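Putative iron binding protein (Bordetella pertussis Tohama I, PDB 1Y9U) binds ferric iron and is probably the periplasmic solute-binding component of a bacterial iron uptake system. Local coordinates at residues 86-91 / 98-103; 65-70 / 237-242; 113-118 / 191-196. All blocks are in the same frame, centred on the assembly; numbering follows the deposited sequence.

Contact 1. Residues 86-91 / 98-103; sequences SVVPAN and SWYALS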
ATOM      1  N   SER A  86      16.662  10.578  -5.953  1.00 11.34           N
ATOM      2  CA  SER A  86      16.452  10.583  -7.384  1.00 11.82           C
ATOM      3  C   SER A  86      15.595   9.441  -7.871  1.00 11.56           C
ATOM      4  O   SER A  86      15.128   9.484  -8.989  1.00 13.09           O
ATOM      5  CB  SER A  86      17.789  10.573  -8.130  1.00 11.38           C
ATOM      6  OG  SER A  86      18.514   9.376  -7.932  1.00 11.17           O
ATOM      7  N   VAL A  87      15.449   8.391  -7.062  1.00 11.85           N
ATOM      8  CA  VAL A  87      14.602   7.251  -7.399  1.00 11.57           C
ATOM      9  C   VAL A  87      13.175   7.432  -6.893  1.00 11.35           C
ATOM     10  O   VAL A  87      12.228   7.198  -7.617  1.00 12.17           O
ATOM     11  CB  VAL A  87      15.157   5.927  -6.824  1.00 11.89           C
ATOM     12  CG1 VAL A  87      14.140   4.803  -7.013  1.00 11.84           C
ATOM     13  CG2 VAL A  87      16.474   5.583  -7.485  1.00 12.54           C
ATOM     14  N   VAL A  88      13.030   7.820  -5.647  1.00 10.60           N
ATOM     15  CA  VAL A  88      11.705   7.886  -5.022  1.00 10.91           C
ATOM     16  C   VAL A  88      11.098   9.260  -5.280  1.00 11.93           C
ATOM     17  O   VAL A  88      11.695  10.266  -4.907  1.00 12.20           O
ATOM     18  CB  VAL A  88      11.833   7.634  -3.519  1.00 10.59           C
ATOM     19  CG1 VAL A  88      10.469   7.742  -2.842  1.00 11.25           C
ATOM     20  CG2 VAL A  88      12.450   6.260  -3.257  1.00 10.86           C
ATOM     21  N   PRO A  89       9.928   9.333  -5.913  1.00 12.32           N
ATOM     22  CA  PRO A  89       9.292  10.640  -6.142  1.00 12.62           C
ATOM     23  C   PRO A  89       9.103  11.420  -4.836  1.00 12.28           C
ATOM     24  O   PRO A  89       8.893  10.837  -3.779  1.00 13.19           O
ATOM     25  CB  PRO A  89       7.938  10.264  -6.759  1.00 13.07           C
ATOM     26  CG  PRO A  89       8.183   8.969  -7.437  1.00 13.28           C
ATOM     27  CD  PRO A  89       9.124   8.233  -6.489  1.00 12.98           C
ATOM     28  N   ALA A  90       9.172  12.745  -4.906  1.00 12.42           N
ATOM     29  CA  ALA A  90       9.128  13.591  -3.728  1.00 12.91           C
ATOM     30  C   ALA A  90       7.864  13.387  -2.880  1.00 12.69           C
ATOM     31  O   ALA A  90       7.923  13.426  -1.659  1.00 13.68           O
ATOM     32  CB  ALA A  90       9.280  15.084  -4.125  1.00 14.05           C
ATOM     33  N   ASN A  91       6.736  13.137  -3.534  1.00 12.23           N
ATOM     34  CA  ASN A  91       5.501  12.915  -2.787  1.00 12.52           C
ATOM     35  C   ASN A  91       5.455  11.591  -2.013  1.00 12.17           C
ATOM     36  O   ASN A  91       4.560  11.378  -1.195  1.00 12.51           O
ATOM     37  CB  ASN A  91       4.282  13.089  -3.711  1.00 12.32           C
ATOM     38  CG  ASN A  91       4.130  11.966  -4.708  1.00 12.75           C
ATOM     39  OD1 ASN A  91       5.081  11.557  -5.364  1.00 13.55           O
ATOM     40  ND2 ASN A  91       2.892  11.470  -4.845  1.00 14.41           N
ATOM     41  N   SER A  98      13.855  11.245   5.866  1.00 20.78           N
ATOM     42  CA  SER A  98      13.298  10.649   7.067  1.00 20.09           C
ATOM     43  C   SER A  98      12.605   9.262   6.877  1.00 18.45           C
ATOM     44  O   SER A  98      12.616   8.429   7.775  1.00 20.28           O
ATOM     45  CB  SER A  98      12.331  11.646   7.726  1.00 21.08           C
ATOM     46  OG  SER A  98      11.335  12.079   6.800  1.00 23.14           O
ATOM     47  N   TRP A  99      11.969   9.052   5.734  1.00 16.56           N
ATOM     48  CA  TRP A  99      11.356   7.767   5.356  1.00 15.24           C
ATOM     49  C   TRP A  99      11.228   7.757   3.841  1.00 13.98           C
ATOM     50  O   TRP A  99      11.220   8.801   3.208  1.00 14.04           O
ATOM     51  CB  TRP A  99       9.963   7.557   5.993  1.00 14.67           C
ATOM     52  CG  TRP A  99       8.998   8.643   5.704  1.00 16.02           C
ATOM     53  CD1 TRP A  99       8.744   9.743   6.473  1.00 17.13           C
ATOM     54  CD2 TRP A  99       8.136   8.746   4.573  1.00 14.92           C
ATOM     55  NE1 TRP A  99       7.815  10.543   5.864  1.00 16.97           N
ATOM     56  CE2 TRP A  99       7.408   9.947   4.702  1.00 15.65           C
ATOM     57  CE3 TRP A  99       7.909   7.952   3.440  1.00 14.31           C
ATOM     58  CZ2 TRP A  99       6.480  10.367   3.750  1.00 16.17           C
ATOM     59  CZ3 TRP A  99       7.000   8.378   2.495  1.00 14.74           C
ATOM     60  CH2 TRP A  99       6.302   9.580   2.649  1.00 15.44           C
ATOM     61  N   TYR A 100      11.133   6.566   3.277  1.00 13.33           N
ATOM     62  CA  TYR A 100      11.076   6.392   1.840  1.00 11.83           C
ATOM     63  C   TYR A 100      10.118   5.266   1.452  1.00 11.20           C
ATOM     64  O   TYR A 100      10.198   4.188   2.025  1.00 11.52           O
ATOM     65  CB  TYR A 100      12.458   6.001   1.336  1.00 12.70           C
ATOM     66  CG  TYR A 100      13.476   7.092   1.388  1.00 13.80           C
ATOM     67  CD1 TYR A 100      14.288   7.250   2.497  1.00 16.27           C
ATOM     68  CD2 TYR A 100      13.644   7.945   0.309  1.00 16.27           C
ATOM     69  CE1 TYR A 100      15.246   8.284   2.524  1.00 17.58           C
ATOM     70  CE2 TYR A 100      14.585   8.954   0.327  1.00 18.71           C
ATOM     71  CZ  TYR A 100      15.368   9.112   1.412  1.00 19.52           C
ATOM     72  OH  TYR A 100      16.319  10.106   1.378  1.00 22.51           O
ATOM     73  N   ALA A 101       9.236   5.507   0.481  1.00 10.77           N
ATOM     74  CA  ALA A 101       8.439   4.426  -0.108  1.00 10.81           C
ATOM     75  C   ALA A 101       9.325   3.469  -0.885  1.00 10.66           C
ATOM     76  O   ALA A 101      10.278   3.875  -1.533  1.00 10.44           O
ATOM     77  CB  ALA A 101       7.355   4.976  -1.029  1.00  9.94           C
ATOM     78  N   LEU A 102       8.980   2.188  -0.799  1.00  9.84           N
ATOM     79  CA  LEU A 102       9.607   1.108  -1.557  1.00 10.31           C
ATOM     80  C   LEU A 102       8.672   0.422  -2.540  1.00  9.55           C
ATOM     81  O   LEU A 102       9.150  -0.136  -3.533  1.00  9.65           O
ATOM     82  CB  LEU A 102      10.193   0.069  -0.602  1.00 10.26           C
ATOM     83  CG  LEU A 102      11.294   0.562   0.342  1.00 10.40           C
ATOM     84  CD1 LEU A 102      11.722  -0.582   1.251  1.00 11.14           C
ATOM     85  CD2 LEU A 102      12.508   1.098  -0.407  1.00 11.31           C
ATOM     86  N   SER A 103       7.355   0.469  -2.297  1.00  9.46           N
ATOM     87  CA  SER A 103       6.399  -0.048  -3.261  1.00  9.50           C
ATOM     88  C   SER A 103       5.076   0.650  -3.052  1.00  9.62           C
ATOM     89  O   SER A 103       4.846   1.248  -2.007  1.00 10.28           O
ATOM     90  CB  SER A 103       6.215  -1.549  -3.104  1.00  9.42           C
ATOM     91  OG  SER A 103       5.575  -1.837  -1.875  1.00 10.10           O
TER
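V88 and A101 bring the two backbones nearest each other, their CA atoms 6.8 Å apart, where the chain leaving helix 82-87 runs past the start of strand 100-112. The contact is small and rests almost wholly on one side chain. V88 points toward the strand, and its two methyls divide the work. CG2 lies against the backbone oxygen of A101, with V88 CG2 and A101 O 3.7 Å apart, and also touches the ring of Y100, where V88 CG2 to Y100 CD2 is 4.1 Å. The other methyl, CG1, swung opposite the valine's own backbone N (chi1 178°), keeps a looser contact with the same carbonyl, V88 CG1 to A101 O being 4.1 Å. Both branches cover this oxygen from the same side, CG2 the closer. A101 O has no hydrogen-bonding partner in the model, and the methyls that cover it offer none, so a buried carbonyl is met here by hydrocarbon.

Y100 and V88 meet through CD2, next to the ring carbon that carries CB. The far end of the tyrosine is fixed elsewhere: its OH is hydrogen-bonded to OD1 of D85, in the helix from which the 86-91 segment emerges. The ring is therefore held at its hydroxyl by the helix, while V88 CG2 meets it obliquely near CD2. Backbone bonding between A101 and L92 ties the strand to the same excursion of chain just beyond N91.

Further along, L102 and S103 both face S240 of the adjoining strand 237-245, forming a classic beta bulge. The whole is an example of how a helix-to-strand connection folds back onto the strand it leads into, here beside the first residues of strand 100-112, in the mixed sheet of a periplasmic binding protein.

Contact 2. Residues 65-70 / 237-242; sequences GNLIDL and VNISGA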
ATOM      1  N   GLY A  65       0.949   5.634   7.544  1.00 15.62           N
ATOM      2  CA  GLY A  65       0.706   5.937   8.947  1.00 16.47           C
ATOM      3  C   GLY A  65       1.684   5.273   9.885  1.00 16.42           C
ATOM      4  O   GLY A  65       2.169   5.902  10.836  1.00 17.74           O
ATOM      5  N   ASN A  66       1.989   4.000   9.630  1.00 16.61           N
ATOM      6  CA  ASN A  66       2.959   3.280  10.450  1.00 17.58           C
ATOM      7  C   ASN A  66       4.360   3.869  10.320  1.00 17.62           C
ATOM      8  O   ASN A  66       5.110   3.933  11.293  1.00 17.95           O
ATOM      9  CB  ASN A  66       2.986   1.795  10.094  1.00 18.16           C
ATOM     10  CG  ASN A  66       1.762   1.046  10.590  1.00 20.67           C
ATOM     11  OD1 ASN A  66       1.294   0.112   9.947  1.00 23.63           O
ATOM     12  ND2 ASN A  66       1.250   1.445  11.747  1.00 23.09           N
ATOM     13  N   LEU A  67       4.724   4.280   9.106  1.00 18.33           N
ATOM     14  CA  LEU A  67       6.024   4.904   8.881  1.00 18.70           C
ATOM     15  C   LEU A  67       6.165   6.233   9.593  1.00 19.44           C
ATOM     16  O   LEU A  67       7.164   6.494  10.244  1.00 19.19           O
ATOM     17  CB  LEU A  67       6.235   5.121   7.390  1.00 19.35           C
ATOM     18  CG  LEU A  67       6.811   3.958   6.631  1.00 20.59           C
ATOM     19  CD1 LEU A  67       6.784   4.345   5.156  1.00 21.13           C
ATOM     20  CD2 LEU A  67       8.232   3.604   7.072  1.00 20.63           C
ATOM     21  N   ILE A  68       5.148   7.077   9.471  1.00 19.70           N
ATOM     22  CA  ILE A  68       5.144   8.371  10.145  1.00 20.97           C
ATOM     23  C   ILE A  68       5.147   8.178  11.654  1.00 21.00           C
ATOM     24  O   ILE A  68       5.786   8.941  12.366  1.00 20.91           O
ATOM     25  CB  ILE A  68       3.948   9.227   9.663  1.00 22.04           C
ATOM     26  CG1 ILE A  68       4.098   9.485   8.156  1.00 24.29           C
ATOM     27  CG2 ILE A  68       3.800  10.512  10.509  1.00 22.60           C
ATOM     28  CD1 ILE A  68       4.160  10.898   7.697  1.00 27.13           C
ATOM     29  N   ASP A  69       4.476   7.139  12.141  1.00 20.81           N
ATOM     30  CA  ASP A  69       4.495   6.838  13.568  1.00 20.94           C
ATOM     31  C   ASP A  69       5.915   6.536  14.049  1.00 20.55           C
ATOM     32  O   ASP A  69       6.284   6.906  15.166  1.00 21.09           O
ATOM     33  CB  ASP A  69       3.557   5.677  13.907  1.00 21.36           C
ATOM     34  CG  ASP A  69       2.092   6.092  13.934  1.00 23.73           C
ATOM     35  OD1 ASP A  69       1.248   5.203  14.163  1.00 25.53           O
ATOM     36  OD2 ASP A  69       1.694   7.253  13.711  1.00 24.61           O
ATOM     37  N   LEU A  70       6.718   5.856  13.227  1.00 19.94           N
ATOM     38  CA  LEU A  70       8.117   5.603  13.591  1.00 19.59           C
ATOM     39  C   LEU A  70       8.897   6.910  13.682  1.00 19.50           C
ATOM     40  O   LEU A  70       9.673   7.113  14.620  1.00 18.99           O
ATOM     41  CB  LEU A  70       8.808   4.685  12.578  1.00 19.16           C
ATOM     42  CG  LEU A  70       8.252   3.273  12.435  1.00 19.78           C
ATOM     43  CD1 LEU A  70       8.892   2.559  11.256  1.00 19.19           C
ATOM     44  CD2 LEU A  70       8.432   2.474  13.715  1.00 21.02           C
ATOM     45  N   VAL A 237      -2.792   5.616  -3.721  1.00 10.37           N
ATOM     46  CA  VAL A 237      -1.849   4.602  -3.288  1.00 10.73           C
ATOM     47  C   VAL A 237      -1.492   4.756  -1.814  1.00 10.27           C
ATOM     48  O   VAL A 237      -1.330   5.871  -1.290  1.00 11.12           O
ATOM     49  CB  VAL A 237      -0.544   4.569  -4.139  1.00 11.01           C
ATOM     50  CG1 VAL A 237      -0.859   4.429  -5.616  1.00 12.51           C
ATOM     51  CG2 VAL A 237       0.375   5.769  -3.865  1.00 12.39           C
ATOM     52  N   ASN A 238      -1.432   3.631  -1.121  1.00 10.32           N
ATOM     53  CA  ASN A 238      -0.642   3.576   0.115  1.00 10.71           C
ATOM     54  C   ASN A 238       0.708   2.931  -0.269  1.00 10.10           C
ATOM     55  O   ASN A 238       0.974   2.662  -1.451  1.00  9.87           O
ATOM     56  CB  ASN A 238      -1.361   2.869   1.298  1.00 11.88           C
ATOM     57  CG  ASN A 238      -0.935   3.402   2.689  1.00 13.92           C
ATOM     58  OD1 ASN A 238       0.183   3.829   2.896  1.00 15.79           O
ATOM     59  ND2 ASN A 238      -1.896   3.429   3.644  1.00 16.80           N
ATOM     60  N   ILE A 239       1.562   2.706   0.709  1.00 10.55           N
ATOM     61  CA  ILE A 239       2.913   2.257   0.428  1.00 10.46           C
ATOM     62  C   ILE A 239       3.411   1.228   1.404  1.00 10.71           C
ATOM     63  O   ILE A 239       2.907   1.099   2.503  1.00 11.77           O
ATOM     64  CB  ILE A 239       3.884   3.471   0.460  1.00 10.70           C
ATOM     65  CG1 ILE A 239       3.951   4.094   1.865  1.00 11.85           C
ATOM     66  CG2 ILE A 239       3.539   4.492  -0.613  1.00 11.27           C
ATOM     67  CD1 ILE A 239       5.066   5.145   2.005  1.00 12.84           C
ATOM     68  N   SER A 240       4.446   0.509   0.993  1.00  9.99           N
ATOM     69  CA  SER A 240       5.403  -0.040   1.961  1.00 10.12           C
ATOM     70  C   SER A 240       6.621   0.877   1.941  1.00 10.64           C
ATOM     71  O   SER A 240       6.833   1.612   0.985  1.00  9.79           O
ATOM     72  CB  SER A 240       5.817  -1.477   1.637  1.00 10.38           C
ATOM     73  OG  SER A 240       6.736  -1.509   0.548  1.00 11.12           O
ATOM     74  N   GLY A 241       7.420   0.827   2.990  1.00 10.63           N
ATOM     75  CA  GLY A 241       8.562   1.725   3.035  1.00 10.32           C
ATOM     76  C   GLY A 241       9.488   1.445   4.181  1.00 10.60           C
ATOM     77  O   GLY A 241       9.315   0.490   4.918  1.00 11.29           O
ATOM     78  N   ALA A 242      10.499   2.296   4.320  1.00 10.59           N
ATOM     79  CA  ALA A 242      11.568   2.075   5.257  1.00 12.29           C
ATOM     80  C   ALA A 242      12.235   3.368   5.664  1.00 12.68           C
ATOM     81  O   ALA A 242      12.089   4.400   5.045  1.00 13.00           O
ATOM     82  CB  ALA A 242      12.578   1.124   4.638  1.00 12.23           C
TER
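L67 is the residue that carries helix 64-72 onto strand 237-245, and its two methyls settle on successive parts of the strand. CD1 meets the end of I239, L67 CD1 to I239 CD1 being 3.7 Å, and rests equally on the bare alpha carbon of G241, with L67 CD1 and G241 CA 3.8 Å apart. CD2 reaches further along the backbone, to 3.8 Å between L67 CD2 and A242 N. G241 has no side chain, and L67 lies directly against the strand's main chain there.

L67 and I239 cross at about a right angle. I239 sends CG1 between its own backbone N and carbonyl carbon (chi1 64°), which brings CD1 toward the helix although the residue's first bond is not aimed there. W99 and A101 also pack on this isoleucine.

In the next shell, N238 OD1 accepts a bent bond from the following backbone N, I239 N to N238 OD1 being 2.8 Å, and a second from I64 N at the start of the helix. One amide oxygen thus links strand and helix. The axes of 65-70 and 237-242 approach to 8.8 Å and are inclined at 29°, their N-to-C directions pointing the same general way: the layering of helix over sheet found in the alpha/beta lobes of periplasmic binding proteins.

Contact 3. Residues 113-118 / 191-196; sequences KDLKLD and CDIGLA
This is a modest hydrocarbon contact, partly buried, between the irregular chain that follows strand 100-112 and the start of strand 193-197. I193 is its centre. The branch methyl CG2 of this isoleucine receives both leucines of the loop: L115 CD2 lies 3.8 Å from I193 CG2, and L117 CD2 comes to 4.1 Å from the same I193 CG2. Each leucine crosses I193 at about a right angle and brings a single methyl to it. In both, CG is turned opposite the backbone N (L115 chi1 -155°, L117 chi1 -168°), and in both it is CD2 that faces the strand. L115 and L117 turn toward the strand, while the intervening K116 is exposed.

L115 has a second neighbour in D192, where it touches the aliphatic part: L115 CD2 to D192 CB is 4.2 Å.

Strands 100-112 and 193-197 are antiparallel neighbours in the mixed sheet of this two-lobed binding-protein fold, and the loop that follows the first lays its leucines against the start of the second. L109 of strand 100-112 packs on both L117 and I193, while L125 and W130 add to the cover of I193.

Around this apolar patch the main chain is held by polar links. L115 O accepts a hydrogen bond from K221 NZ, and the backbone of K113 pairs with A219. At the loop's surface K113 NZ meets D114 OD2 at 2.8 Å in a salt bridge, on the syn side but 28° out of the carboxylate plane. On the strand side, C191 is joined to C135 by a disulfide, which ties the beginning of this segment to strand 134-135.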
ATOM      1  N   LYS A 113     -16.064  -8.824 -15.371  1.00 10.41           N
ATOM      2  CA  LYS A 113     -15.164  -8.787 -16.508  1.00 10.95           C
ATOM      3  C   LYS A 113     -15.746  -8.203 -17.800  1.00 11.21           C
ATOM      4  O   LYS A 113     -15.003  -7.662 -18.605  1.00 12.47           O
ATOM      5  CB  LYS A 113     -14.599 -10.182 -16.790  1.00 11.61           C
ATOM      6  CG  LYS A 113     -15.659 -11.175 -17.275  1.00 12.70           C
ATOM      7  CD  LYS A 113     -15.128 -12.597 -17.326  1.00 13.57           C
ATOM      8  CE  LYS A 113     -16.181 -13.597 -17.786  1.00 14.54           C
ATOM      9  NZ  LYS A 113     -16.513 -13.432 -19.239  1.00 18.28           N
ATOM     10  N   ASP A 114     -17.049  -8.304 -17.988  1.00 11.04           N
ATOM     11  CA  ASP A 114     -17.674  -7.805 -19.217  1.00 12.05           C
ATOM     12  C   ASP A 114     -18.499  -6.540 -19.057  1.00 12.73           C
ATOM     13  O   ASP A 114     -19.142  -6.086 -19.997  1.00 14.03           O
ATOM     14  CB  ASP A 114     -18.560  -8.889 -19.820  1.00 12.94           C
ATOM     15  CG  ASP A 114     -17.771 -10.102 -20.240  1.00 13.32           C
ATOM     16  OD1 ASP A 114     -16.753  -9.915 -20.947  1.00 16.21           O
ATOM     17  OD2 ASP A 114     -18.119 -11.254 -19.903  1.00 14.29           O
ATOM     18  N   LEU A 115     -18.473  -5.933 -17.879  1.00 12.94           N
ATOM     19  CA  LEU A 115     -19.194  -4.677 -17.678  1.00 13.89           C
ATOM     20  C   LEU A 115     -18.570  -3.597 -18.541  1.00 15.03           C
ATOM     21  O   LEU A 115     -17.362  -3.497 -18.652  1.00 15.18           O
ATOM     22  CB  LEU A 115     -19.138  -4.288 -16.195  1.00 14.28           C
ATOM     23  CG  LEU A 115     -20.252  -3.401 -15.654  1.00 16.51           C
ATOM     24  CD1 LEU A 115     -21.542  -4.196 -15.571  1.00 20.90           C
ATOM     25  CD2 LEU A 115     -19.900  -2.879 -14.278  1.00 17.97           C
ATOM     26  N   LYS A 116     -19.404  -2.777 -19.160  1.00 16.41           N
ATOM     27  CA  LYS A 116     -18.920  -1.676 -19.958  1.00 18.49           C
ATOM     28  C   LYS A 116     -18.589  -0.515 -19.027  1.00 18.67           C
ATOM     29  O   LYS A 116     -19.457   0.246 -18.621  1.00 19.65           O
ATOM     30  CB  LYS A 116     -19.959  -1.264 -21.016  1.00 19.89           C
ATOM     31  CG  LYS A 116     -19.486  -1.524 -22.440  1.00 24.96           C
ATOM     32  CD  LYS A 116     -19.194  -2.995 -22.724  1.00 28.91           C
ATOM     33  CE  LYS A 116     -18.575  -3.177 -24.115  1.00 31.44           C
ATOM     34  NZ  LYS A 116     -17.353  -4.048 -24.123  1.00 33.00           N
ATOM     35  N   LEU A 117     -17.314  -0.427 -18.678  1.00 17.99           N
ATOM     36  CA  LEU A 117     -16.792   0.550 -17.732  1.00 17.96           C
ATOM     37  C   LEU A 117     -15.284   0.628 -17.972  1.00 18.86           C
ATOM     38  O   LEU A 117     -14.563  -0.307 -17.609  1.00 20.38           O
ATOM     39  CB  LEU A 117     -17.120   0.115 -16.306  1.00 17.62           C
ATOM     40  CG  LEU A 117     -16.900   1.142 -15.196  1.00 17.44           C
ATOM     41  CD1 LEU A 117     -17.758   2.387 -15.402  1.00 19.19           C
ATOM     42  CD2 LEU A 117     -17.212   0.538 -13.826  1.00 18.48           C
ATOM     43  N   ASP A 118     -14.841   1.712 -18.615  1.00 19.57           N
ATOM     44  CA  ASP A 118     -13.462   1.893 -19.091  1.00 20.90           C
ATOM     45  C   ASP A 118     -12.619   2.707 -18.128  1.00 19.54           C
ATOM     46  O   ASP A 118     -11.391   2.595 -18.117  1.00 20.11           O
ATOM     47  CB  ASP A 118     -13.449   2.619 -20.462  1.00 22.19           C
ATOM     48  CG  ASP A 118     -14.007   1.768 -21.595  1.00 26.10           C
ATOM     49  OD1 ASP A 118     -13.995   0.518 -21.489  1.00 30.25           O
ATOM     50  OD2 ASP A 118     -14.459   2.270 -22.646  1.00 30.12           O
ATOM     51  N   CYS A 191     -22.620  -8.346  -6.461  1.00 12.30           N
ATOM     52  CA  CYS A 191     -22.263  -6.993  -6.851  1.00 11.89           C
ATOM     53  C   CYS A 191     -21.590  -6.991  -8.212  1.00 11.65           C
ATOM     54  O   CYS A 191     -21.174  -8.038  -8.716  1.00 12.10           O
ATOM     55  CB  CYS A 191     -21.354  -6.333  -5.805  1.00 12.79           C
ATOM     56  SG  CYS A 191     -19.949  -7.346  -5.302  1.00 13.70           S
ATOM     57  N   ASP A 192     -21.515  -5.826  -8.836  1.00 10.67           N
ATOM     58  CA  ASP A 192     -20.857  -5.655 -10.127  1.00 11.21           C
ATOM     59  C   ASP A 192     -19.470  -5.026 -10.008  1.00 10.94           C
ATOM     60  O   ASP A 192     -18.630  -5.234 -10.859  1.00 11.28           O
ATOM     61  CB  ASP A 192     -21.718  -4.802 -11.071  1.00 12.59           C
ATOM     62  CG  ASP A 192     -22.964  -5.520 -11.521  1.00 15.64           C
ATOM     63  OD1 ASP A 192     -22.998  -6.771 -11.479  1.00 19.84           O
ATOM     64  OD2 ASP A 192     -23.949  -4.877 -11.915  1.00 21.13           O
ATOM     65  N   ILE A 193     -19.276  -4.203  -8.983  1.00  9.84           N
ATOM     66  CA  ILE A 193     -18.030  -3.476  -8.777  1.00  9.46           C
ATOM     67  C   ILE A 193     -17.717  -3.402  -7.289  1.00  8.72           C
ATOM     68  O   ILE A 193     -18.580  -3.608  -6.448  1.00  9.20           O
ATOM     69  CB  ILE A 193     -18.081  -2.024  -9.366  1.00  9.86           C
ATOM     70  CG1 ILE A 193     -19.076  -1.136  -8.595  1.00 10.05           C
ATOM     71  CG2 ILE A 193     -18.405  -2.045 -10.845  1.00 10.39           C
ATOM     72  CD1 ILE A 193     -19.134   0.297  -9.146  1.00 10.45           C
ATOM     73  N   GLY A 194     -16.474  -3.091  -6.953  1.00  8.66           N
ATOM     74  CA  GLY A 194     -16.121  -2.840  -5.559  1.00  8.93           C
ATOM     75  C   GLY A 194     -14.730  -2.297  -5.434  1.00  8.54           C
ATOM     76  O   GLY A 194     -13.941  -2.444  -6.351  1.00  9.00           O
ATOM     77  N   LEU A 195     -14.421  -1.692  -4.298  1.00  8.87           N
ATOM     78  CA  LEU A 195     -13.087  -1.139  -4.073  1.00  9.23           C
ATOM     79  C   LEU A 195     -12.260  -2.147  -3.325  1.00  8.91           C
ATOM     80  O   LEU A 195     -12.716  -2.725  -2.343  1.00  9.54           O
ATOM     81  CB  LEU A 195     -13.144   0.146  -3.234  1.00 10.21           C
ATOM     82  CG  LEU A 195     -13.600   1.414  -3.935  1.00 11.68           C
ATOM     83  CD1 LEU A 195     -13.779   2.533  -2.903  1.00 13.89           C
ATOM     84  CD2 LEU A 195     -12.610   1.817  -5.013  1.00 14.24           C
ATOM     85  N   ALA A 196     -11.044  -2.360  -3.811  1.00  9.01           N
ATOM     86  CA  ALA A 196     -10.122  -3.331  -3.244  1.00  8.62           C
ATOM     87  C   ALA A 196      -8.740  -3.099  -3.844  1.00  8.28           C
ATOM     88  O   ALA A 196      -8.592  -2.416  -4.854  1.00  8.89           O
ATOM     89  CB  ALA A 196     -10.607  -4.740  -3.489  1.00  9.03           C
TER

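From the N terminus, helix 64-72 supplies the first half of contact 2, which waits for strand 237-245 to complete it. Inside that long loop, contact 1 closes a short one between 86-91 and 98-103, and contact 3 closes a later one between 113-118 and 191-196; these two follow in series, both nested within contact 2. Contacts 1 and 2 touch, with S103 OG hydrogen-bonded to S240 OG at 2.7 Å, because strands 100-112 and 237-245 are neighbours. Contact 3 lies about 31 Å from contact 1, centre to centre, across the chain's centre, yet strand 100-112 carries the same sheet to it.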